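Local coordinates for protein dihydropteroate synthase (Anaplasma phagocytophilum, PDB 6UCZ) that probably catalyses the condensation of a pterin pyrophosphate with p-aminobenzoate to give dihydropteroate, a step in folate synthesis, at residues Val111-Asp114 against Lys119-Glu122; Glu95-Ile100 against Leu125-Asp130; Val72-Thr77 against Glu87-Arg92; Gly136-Pro141 against Asp190-Gln195. One frame throughout, in Å; residues are numbered along the deposited sequence.

Contact 1: residues Val111-Asp114 against Lys119-Glu122; sequences VSID and KTAE. With PMM (pterin-6-yl-methyl-monophosphate), chain C.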
# COMPACT_ATOMS: atom_id res chain seq x y z
N VAL A 111 8.41 1.24 9.29
CA VAL A 111 8.52 2.13 8.14
C VAL A 111 8.48 1.28 6.87
O VAL A 111 9.14 0.24 6.79
CB VAL A 111 9.81 2.98 8.18
CG1 VAL A 111 9.88 3.93 6.97
CG2 VAL A 111 9.89 3.75 9.50
N SER A 112 7.71 1.74 5.89
CA SER A 112 7.55 1.09 4.59
C SER A 112 8.05 2.04 3.51
O SER A 112 7.85 3.26 3.60
CB SER A 112 6.06 0.74 4.34
OG SER A 112 5.88 0.16 3.07
N ILE A 113 8.72 1.51 2.48
CA ILE A 113 9.14 2.32 1.35
C ILE A 113 8.23 2.03 0.17
O ILE A 113 8.17 0.89 -0.32
CB ILE A 113 10.63 2.10 1.00
CG1 ILE A 113 11.03 2.92 -0.24
CG2 ILE A 113 10.98 0.63 0.78
CD1 ILE A 113 10.85 4.41 -0.08
N ASP A 114 7.47 3.04 -0.26
CA ASP A 114 6.53 2.89 -1.36
C ASP A 114 7.29 3.25 -2.63
O ASP A 114 7.51 4.43 -2.91
CB ASP A 114 5.30 3.76 -1.16
CG ASP A 114 4.24 3.58 -2.24
OD1 ASP A 114 4.51 2.95 -3.29
OD2 ASP A 114 3.11 4.05 -2.01
N LYS A 119 16.39 -0.25 -6.68
CA LYS A 119 17.49 0.51 -6.08
C LYS A 119 17.01 1.37 -4.92
O LYS A 119 17.68 1.46 -3.89
CB LYS A 119 18.17 1.39 -7.13
CG LYS A 119 19.40 2.14 -6.62
CD LYS A 119 20.39 1.26 -5.87
CE LYS A 119 21.33 0.54 -6.80
NZ LYS A 119 22.62 0.20 -6.11
N THR A 120 15.85 2.00 -5.08
CA THR A 120 15.31 2.79 -3.98
C THR A 120 14.97 1.90 -2.79
O THR A 120 15.28 2.24 -1.64
CB THR A 120 14.09 3.58 -4.45
OG1 THR A 120 14.54 4.64 -5.31
CG2 THR A 120 13.30 4.14 -3.27
N ALA A 121 14.37 0.74 -3.05
CA ALA A 121 14.10 -0.19 -1.96
C ALA A 121 15.38 -0.61 -1.27
O ALA A 121 15.45 -0.67 -0.04
CB ALA A 121 13.34 -1.42 -2.47
N GLU A 122 16.44 -0.88 -2.05
CA GLU A 122 17.72 -1.28 -1.48
C GLU A 122 18.32 -0.18 -0.62
O GLU A 122 18.84 -0.46 0.47
CB GLU A 122 18.69 -1.66 -2.61
CG GLU A 122 20.08 -1.99 -2.16
CD GLU A 122 20.99 -2.31 -3.33
OE1 GLU A 122 20.86 -1.65 -4.38
OE2 GLU A 122 21.82 -3.23 -3.20
N5 PMM C . -2.07 3.35 -3.77
C6 PMM C . -1.26 4.36 -4.07
C7 PMM C . 0.10 4.28 -3.83
N8 PMM C . 0.71 3.21 -3.31
N1 PMM C . 0.51 1.10 -2.46
C2 PMM C . -0.25 0.05 -2.15
N2 PMM C . 0.32 -1.05 -1.64
N3 PMM C . -1.60 0.02 -2.35
C4 PMM C . -2.34 1.04 -2.89
O4 PMM C . -3.56 0.93 -3.06
C4A PMM C . -1.54 2.23 -3.25
C8A PMM C . -0.12 2.20 -3.01
C9 PMM C . -1.90 5.56 -4.72
O10 PMM C . -2.71 6.25 -3.75
PA PMM C . -2.29 7.69 -3.15
O1P PMM C . -3.53 8.14 -2.35
O2P PMM C . -2.14 8.66 -4.31
O3P PMM C . -1.06 7.57 -2.32

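Contact 2: residues Glu95-Ile100 against Leu125-Asp130; sequences EVLPEI and LKLGVD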
# COMPACT_ATOMS: atom_id res chain seq x y z
N GLU A 95 16.78 12.73 2.42
CA GLU A 95 16.84 13.79 3.43
C GLU A 95 15.87 13.53 4.58
O GLU A 95 16.11 14.01 5.70
CB GLU A 95 16.50 15.13 2.78
CG GLU A 95 17.42 15.55 1.64
CD GLU A 95 18.83 15.86 2.10
OE1 GLU A 95 19.02 16.22 3.29
OE2 GLU A 95 19.75 15.75 1.27
N VAL A 96 14.80 12.79 4.35
CA VAL A 96 13.76 12.61 5.35
C VAL A 96 13.77 11.21 5.95
O VAL A 96 13.41 11.04 7.12
CB VAL A 96 12.38 12.93 4.76
CG1 VAL A 96 12.40 14.28 4.09
CG2 VAL A 96 11.96 11.87 3.76
N LEU A 97 14.19 10.20 5.18
CA LEU A 97 14.02 8.82 5.61
C LEU A 97 14.83 8.46 6.86
O LEU A 97 14.30 7.71 7.70
CB LEU A 97 14.34 7.91 4.42
CG LEU A 97 13.71 6.53 4.29
CD1 LEU A 97 12.19 6.61 4.47
CD2 LEU A 97 14.03 5.95 2.90
N PRO A 98 16.08 8.92 7.05
CA PRO A 98 16.77 8.59 8.31
C PRO A 98 16.04 9.09 9.55
O PRO A 98 15.95 8.35 10.54
CB PRO A 98 18.14 9.26 8.14
CG PRO A 98 18.36 9.35 6.69
CD PRO A 98 16.98 9.63 6.12
N GLU A 99 15.55 10.33 9.55
CA GLU A 99 14.86 10.84 10.73
C GLU A 99 13.52 10.15 10.94
O GLU A 99 13.16 9.83 12.07
CB GLU A 99 14.66 12.36 10.63
CG GLU A 99 15.72 13.18 11.36
CD GLU A 99 15.78 12.89 12.85
OE1 GLU A 99 14.96 13.44 13.61
OE2 GLU A 99 16.64 12.08 13.25
N ILE A 100 12.78 9.89 9.85
CA ILE A 100 11.51 9.19 9.96
C ILE A 100 11.73 7.80 10.54
O ILE A 100 10.98 7.35 11.41
CB ILE A 100 10.82 9.13 8.58
CG1 ILE A 100 10.35 10.53 8.16
CG2 ILE A 100 9.66 8.11 8.57
CD1 ILE A 100 9.94 10.62 6.69
N LEU A 125 16.23 0.13 2.50
CA LEU A 125 16.48 -1.01 3.38
C LEU A 125 17.79 -0.84 4.13
O LEU A 125 17.88 -1.18 5.32
CB LEU A 125 16.48 -2.31 2.57
CG LEU A 125 15.07 -2.77 2.17
CD1 LEU A 125 15.09 -3.83 1.08
CD2 LEU A 125 14.34 -3.28 3.40
N LYS A 126 18.82 -0.30 3.47
CA LYS A 126 20.06 -0.02 4.18
C LYS A 126 19.85 1.00 5.29
O LYS A 126 20.51 0.93 6.33
CB LYS A 126 21.15 0.45 3.22
CG LYS A 126 21.80 -0.67 2.43
CD LYS A 126 22.57 -0.15 1.22
CE LYS A 126 23.09 -1.31 0.39
NZ LYS A 126 23.65 -0.85 -0.92
N LEU A 127 18.91 1.94 5.11
CA LEU A 127 18.65 2.89 6.17
C LEU A 127 17.86 2.27 7.32
O LEU A 127 17.86 2.82 8.43
CB LEU A 127 17.90 4.11 5.63
CG LEU A 127 18.70 5.04 4.72
CD1 LEU A 127 17.85 6.22 4.30
CD2 LEU A 127 19.98 5.50 5.45
N GLY A 128 17.21 1.14 7.09
CA GLY A 128 16.54 0.45 8.16
C GLY A 128 15.03 0.29 8.05
O GLY A 128 14.39 -0.01 9.06
N VAL A 129 14.45 0.50 6.86
CA VAL A 129 13.00 0.33 6.74
C VAL A 129 12.63 -1.14 6.91
O VAL A 129 13.46 -2.05 6.78
CB VAL A 129 12.41 0.89 5.43
CG1 VAL A 129 12.73 2.37 5.27
CG2 VAL A 129 12.84 0.09 4.20
N ASP A 130 11.37 -1.37 7.25
CA ASP A 130 10.84 -2.68 7.59
C ASP A 130 10.08 -3.35 6.46
O ASP A 130 9.99 -4.58 6.44
CB ASP A 130 9.92 -2.56 8.81
CG ASP A 130 10.63 -1.94 10.00
OD1 ASP A 130 11.36 -2.68 10.68
OD2 ASP A 130 10.49 -0.72 10.22

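Contact 3: residues Val72-Thr77 against Glu87-Arg92; sequences VGAEST and EEEWSR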
# COMPACT_ATOMS: atom_id res chain seq x y z
N VAL A 72 6.29 5.64 3.29
CA VAL A 72 6.93 6.83 2.74
C VAL A 72 7.06 6.66 1.23
O VAL A 72 7.68 5.70 0.74
CB VAL A 72 8.31 7.07 3.37
CG1 VAL A 72 8.85 8.43 2.92
CG2 VAL A 72 8.24 6.95 4.90
N GLY A 73 6.52 7.62 0.48
CA GLY A 73 6.58 7.55 -0.96
C GLY A 73 6.93 8.88 -1.60
O GLY A 73 6.54 9.94 -1.10
N ALA A 74 7.68 8.83 -2.69
CA ALA A 74 8.15 10.03 -3.36
C ALA A 74 7.74 10.13 -4.81
O ALA A 74 8.07 11.14 -5.46
CB ALA A 74 9.68 10.12 -3.28
N GLU A 75 7.02 9.15 -5.35
CA GLU A 75 6.58 9.20 -6.75
C GLU A 75 5.06 9.21 -6.77
O GLU A 75 4.43 8.19 -6.48
CB GLU A 75 7.13 8.01 -7.56
CG GLU A 75 6.96 8.20 -9.07
CD GLU A 75 7.66 7.13 -9.91
OE1 GLU A 75 8.06 6.09 -9.35
OE2 GLU A 75 7.79 7.34 -11.14
N SER A 76 4.49 10.35 -7.13
CA SER A 76 3.05 10.42 -7.31
C SER A 76 2.63 9.51 -8.45
O SER A 76 3.18 9.56 -9.55
CB SER A 76 2.60 11.86 -7.59
OG SER A 76 1.31 11.89 -8.17
N THR A 77 1.65 8.65 -8.18
CA THR A 77 1.13 7.72 -9.16
C THR A 77 -0.24 8.16 -9.68
O THR A 77 -0.91 7.40 -10.37
CB THR A 77 1.10 6.31 -8.58
OG1 THR A 77 0.76 5.36 -9.59
CG2 THR A 77 0.11 6.23 -7.44
N GLU A 87 16.64 8.16 -9.53
CA GLU A 87 17.59 9.04 -8.86
C GLU A 87 16.89 10.26 -8.26
O GLU A 87 17.19 10.66 -7.13
CB GLU A 87 18.68 9.50 -9.84
CG GLU A 87 19.66 8.41 -10.28
CD GLU A 87 19.18 7.62 -11.48
OE1 GLU A 87 18.03 7.84 -11.93
OE2 GLU A 87 19.95 6.79 -12.00
N GLU A 88 15.98 10.88 -9.01
CA GLU A 88 15.19 11.96 -8.45
C GLU A 88 14.35 11.47 -7.28
O GLU A 88 14.23 12.15 -6.26
CB GLU A 88 14.33 12.58 -9.55
CG GLU A 88 15.18 13.30 -10.57
CD GLU A 88 14.47 13.55 -11.88
OE1 GLU A 88 13.32 13.06 -12.04
OE2 GLU A 88 15.07 14.21 -12.76
N GLU A 89 13.77 10.28 -7.42
CA GLU A 89 12.99 9.70 -6.32
C GLU A 89 13.83 9.61 -5.06
O GLU A 89 13.40 10.02 -3.97
CB GLU A 89 12.48 8.32 -6.72
CG GLU A 89 11.70 7.61 -5.62
CD GLU A 89 11.46 6.15 -5.95
OE1 GLU A 89 12.37 5.53 -6.54
OE2 GLU A 89 10.38 5.62 -5.61
N TRP A 90 15.06 9.10 -5.18
CA TRP A 90 15.90 8.89 -4.01
C TRP A 90 16.36 10.20 -3.39
O TRP A 90 16.45 10.30 -2.16
CB TRP A 90 17.12 8.02 -4.35
CG TRP A 90 17.92 7.74 -3.11
CD1 TRP A 90 19.21 8.14 -2.85
CD2 TRP A 90 17.45 7.10 -1.92
NE1 TRP A 90 19.58 7.74 -1.59
CE2 TRP A 90 18.51 7.10 -0.99
CE3 TRP A 90 16.24 6.49 -1.55
CZ2 TRP A 90 18.40 6.53 0.27
CZ3 TRP A 90 16.13 5.92 -0.29
CH2 TRP A 90 17.21 5.95 0.61
N SER A 91 16.64 11.22 -4.21
CA SER A 91 17.06 12.50 -3.63
C SER A 91 15.95 13.13 -2.78
O SER A 91 16.25 13.88 -1.85
CB SER A 91 17.52 13.46 -4.74
OG SER A 91 16.44 13.97 -5.48
N ARG A 92 14.68 12.84 -3.08
CA ARG A 92 13.62 13.35 -2.21
C ARG A 92 13.55 12.58 -0.90
O ARG A 92 13.22 13.15 0.14
CB ARG A 92 12.25 13.28 -2.89
CG ARG A 92 12.05 14.14 -4.12
CD ARG A 92 10.73 13.76 -4.79
NE ARG A 92 10.41 14.60 -5.94
CZ ARG A 92 9.23 14.58 -6.58
NH1 ARG A 92 9.03 15.39 -7.61
NH2 ARG A 92 8.26 13.77 -6.18
O HOH W 1 8.94 6.52 -3.43
O HOH W 2 8.52 4.57 -7.34

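Contact 4: residues Gly136-Pro141 against Asp190-Gln195; sequences GGLLDP and DTLIAQ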
# COMPACT_ATOMS: atom_id res chain seq x y z
N GLY A 136 4.94 -1.51 -7.80
CA GLY A 136 5.08 -2.03 -9.14
C GLY A 136 4.85 -3.51 -9.26
O GLY A 136 4.75 -4.02 -10.38
N GLY A 137 4.76 -4.22 -8.13
CA GLY A 137 4.55 -5.66 -8.18
C GLY A 137 5.59 -6.38 -9.02
O GLY A 137 5.25 -7.11 -9.95
N LEU A 138 6.87 -6.16 -8.70
CA LEU A 138 8.00 -6.75 -9.42
C LEU A 138 8.06 -6.25 -10.87
O LEU A 138 8.50 -6.96 -11.77
CB LEU A 138 7.95 -8.28 -9.39
CG LEU A 138 7.63 -8.93 -8.05
CD1 LEU A 138 7.79 -10.44 -8.15
CD2 LEU A 138 8.48 -8.34 -6.92
N LEU A 139 7.58 -5.03 -11.10
CA LEU A 139 7.83 -4.38 -12.38
C LEU A 139 9.33 -4.19 -12.59
O LEU A 139 9.82 -4.30 -13.71
CB LEU A 139 7.09 -3.05 -12.44
CG LEU A 139 7.22 -2.15 -13.67
CD1 LEU A 139 6.72 -2.83 -14.94
CD2 LEU A 139 6.42 -0.89 -13.39
N ASP A 140 10.06 -3.87 -11.52
CA ASP A 140 11.52 -3.91 -11.56
C ASP A 140 11.98 -5.36 -11.38
O ASP A 140 11.73 -5.95 -10.32
CB ASP A 140 12.10 -3.03 -10.46
CG ASP A 140 13.61 -2.81 -10.60
OD1 ASP A 140 14.31 -3.72 -11.08
OD2 ASP A 140 14.09 -1.73 -10.21
N PRO A 141 12.62 -5.97 -12.38
CA PRO A 141 13.02 -7.38 -12.26
C PRO A 141 14.06 -7.64 -11.17
O PRO A 141 14.29 -8.80 -10.83
CB PRO A 141 13.58 -7.72 -13.65
CG PRO A 141 13.09 -6.63 -14.54
CD PRO A 141 12.96 -5.41 -13.70
N ASP A 190 5.34 -16.61 -6.75
CA ASP A 190 6.23 -17.68 -7.18
C ASP A 190 7.62 -17.14 -7.51
O ASP A 190 8.63 -17.75 -7.15
CB ASP A 190 5.66 -18.41 -8.39
CG ASP A 190 4.47 -19.28 -8.04
OD1 ASP A 190 4.36 -19.70 -6.87
OD2 ASP A 190 3.66 -19.56 -8.94
N THR A 191 7.68 -15.99 -8.19
CA THR A 191 8.98 -15.40 -8.51
C THR A 191 9.76 -15.09 -7.24
O THR A 191 10.95 -15.41 -7.14
CB THR A 191 8.77 -14.14 -9.35
OG1 THR A 191 8.14 -14.50 -10.59
CG2 THR A 191 10.10 -13.45 -9.63
N LEU A 192 9.10 -14.48 -6.25
CA LEU A 192 9.77 -14.12 -5.01
C LEU A 192 10.32 -15.34 -4.28
O LEU A 192 11.47 -15.36 -3.84
CB LEU A 192 8.80 -13.35 -4.10
CG LEU A 192 8.36 -11.96 -4.55
CD1 LEU A 192 7.17 -11.47 -3.72
CD2 LEU A 192 9.52 -11.00 -4.43
N ILE A 193 9.48 -16.37 -4.11
CA ILE A 193 9.88 -17.56 -3.37
C ILE A 193 11.03 -18.26 -4.08
O ILE A 193 11.98 -18.73 -3.45
CB ILE A 193 8.68 -18.50 -3.17
CG1 ILE A 193 7.62 -17.83 -2.30
CG2 ILE A 193 9.12 -19.82 -2.55
CD1 ILE A 193 6.38 -18.69 -2.10
N ALA A 194 10.96 -18.35 -5.41
CA ALA A 194 12.03 -18.99 -6.16
C ALA A 194 13.35 -18.24 -6.00
O ALA A 194 14.42 -18.85 -6.05
CB ALA A 194 11.67 -19.08 -7.64
N GLN A 195 13.29 -16.93 -5.79
CA GLN A 195 14.49 -16.11 -5.65
C GLN A 195 14.91 -15.92 -4.21
O GLN A 195 15.80 -15.11 -3.93
CB GLN A 195 14.26 -14.76 -6.33
CG GLN A 195 14.09 -14.87 -7.83
CD GLN A 195 14.40 -13.59 -8.57
OE1 GLN A 195 15.38 -12.90 -8.28
NE2 GLN A 195 13.54 -13.24 -9.52
O HOH W 3 15.69 -10.12 -8.83
O HOH W 4 12.65 -10.89 -11.32

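Contact 1: residues Val111-Asp114 against Lys119-Glu122
Ile-113 reaches out from its strand and lays its longer branch against the methyl of Thr-120. CG1 and CD1 of Ile-113 both lie 4.0 Å from CG2 of Thr-120, and the two side chains pass at a slant. The other branch of Ile-113 sits over the helix backbone, its CG2 4.2 Å from CA of Ala-121, where the small alanine leaves room for a branched neighbour. Threonine suits a place between an apolar face and polar partners: chi1 of -72° sets CG2 opposite its own backbone N and facing the strand, while OG1 is turned off to hydrogen bonds with Glu-89 and Gln-86. The buried hydroxyl is thereby satisfied without disturbing the apolar face. This is the first half of a beta-alpha-beta unit of the (beta/alpha)8 barrel, in which strand 110-115 is followed by helix 118-127 and then by strand 131-134. Leu-93 of helix 86-93 closes over Ile-113 as well, and Ala-121 also touches Ile-132 of the next strand. One residue on, Asp-114 points the opposite way, into the barrel and its ligand pocket. Its OD2 lies 2.9 Å from N8 of the bound pterin; CG anti to the backbone N (chi1 -176°) extends the carboxylate to the pterin ring. Arg-274 forms a salt bridge to that same oxygen and Gln-135 hydrogen-bonds to OD1, so both carboxylate oxygens are held in position. Deeper in the barrel, Ser-112 OG is hydrogen-bonded to Asp-71. On the solvent side of the helix, Lys-119 NZ makes a 3.1 Å salt bridge to Glu-122 OE1 from above the carboxylate plane.

Contact 2: residues Glu95-Ile100 against Leu125-Asp130
Leu-127, in the last turn of helix 118-127, sets one methyl, CD1, between Leu-97 and Pro-98 at the start of helix 97-106, the two being neighbouring outer helices of the (beta/alpha)8 barrel. CD1 of Leu-127 is 3.9 Å from CB of Leu-97 and 4.0 Å from CD of Pro-98, so it touches the root of one side chain and the ring of the next. With chi1 at -70°, CG of Leu-127 stands opposite the carbonyl carbon, and the branch beyond it extends across to the other helix. Proline fits here because the first turn of a helix does not need its missing N-H, and its flat flank gives the leucine an apolar surface near solvent. Gly-128 then ends the helix in a Schellman motif: its phi of 118° would press a side chain against the preceding carbonyl oxygen, and its N bonds back to Leu-125 O at 3.0 Å. The reversal turns the chain inward, and Val-129 dips below the helix ends to pack on Val-111 and Ile-113 of strand 110-115 and on Ile-101. A compact branched residue suits this buried wedge. At the inner limit of the contact, CD1 of Leu-97 lies 4.3 Å from CG1 of Val-129. Asp-130 brings the chain alongside the beginning of strand 110-115, its OD2 taking hydrogen bonds from Val-111 N and His-105 NE2.

Contact 3: residues Val72-Thr77 against Glu87-Arg92
Ala-74 tucks its methyl against helix 86-93, with CB 3.8 Å from the carbonyl O of Glu-89 and 4.0 Å from its CG. The short methyl suits a chain that leaves strand 69-73 of the (beta/alpha)8 barrel this close to the helix that follows it. Further along this loop, Thr-77 belongs to the pterin pocket. On one flank of Ala-74 Arg-92 stretches past: CD of Arg-92 lies 4.1 Å from CB of Ala-74, and the extended chain brings the guanidinium edge to Ala-74 O. The hydrogen bond from Arg-92 NH2 to Ala-74 O, 2.7 Å, is weak because the N-H...O angle is only 123°, though the acceptor sits near the guanidinium plane. Glu-89 leaves the helix with CG anti to its backbone N (chi1 178°) and, running extended, carries a carboxylate into a buried polar pocket. There OE1 meets Thr-120 and Asn-117, while OE2 is bonded to Thr-115 and to two waters. One water takes the Ala-74 N-H at 2.7 Å, tying the loop backbone to the glutamate. Glu-75 brings a second carboxylate alongside, an approach of like charges that a weak, long ion pair with Arg-116 may ease. The other water lies between them and donates to both, 2.6 Å from Glu-75 OE1 and 2.7 Å from Glu-89 OE2.

Contact 4: residues Gly136-Pro141 against Asp190-Gln195
Leu-138 supplies the apolar part of the contact, reaching from its loop with both methyls onto helix 174-194. CD2 of Leu-138 meets CD2 of Leu-192 at 3.8 Å, and CD1 of Leu-138 lies 3.9 Å from CG of Leu-192. CD1 of Leu-138 also rests 4.0 Å from CB of Thr-191, the two side chains running antiparallel alongside one another. Thr-191 turns CG2 toward the leucine and gives its hydroxyl to Ser-187 O one turn back, a suitable division of labour for a residue at the border of the packing. Met-143 and Pro-144 of helix 143-148 touch Leu-138 as well.

The polar part is carried by water. Pro-141 O accepts from two waters, at 2.8 and 2.7 Å; the first also donates to Gln-195 OE1, and the second accepts from Gln-195 NE2. A glutamine amide serves both, offering an acceptor and a donor just where the helix ends.

Backbone and capping bonds fix the loop itself. Gly-137, at phi 55°, suits the turn, and Leu-138 follows with positive phi too, its N-H taken by Asp-134. Gly-137 O receives Arg-188, a further link to the helix. Asp-140 caps the backbone N of Asp-142 through OD1 and reaches Ala-118 N through OD2. Such a loop, leading from strand 131-134 into helix 143-148 and leaning on helix 174-194, which follows strand 153-157, belongs to the beta-alpha connections of the (beta/alpha)8 barrel.

Overall arrangement
Contact 1 is the most buried of the four, a strand against its own helix; the other three are partly buried. Contacts 1 and 2 both use helix 118-127, at different turns, and contact 1 is nested in the chain loop that contact 2 closes. Contact 3 joins them through the neighbouring strand 69-73 and through helix 86-93, whose Trp-90 packs on Leu-97 and Leu-127. These three thus form one side of the barrel, while contact 4 lies apart, its centre about 23 Å from that of contact 2. Contacts 1 and 2 are apolar across their interfaces; contacts 3 and 4 set a loop after a strand against a helix and add water bridges, contact 3 also a weak arginine-carbonyl bond. Contacts 1 and 3 also hold pterin-pocket residues.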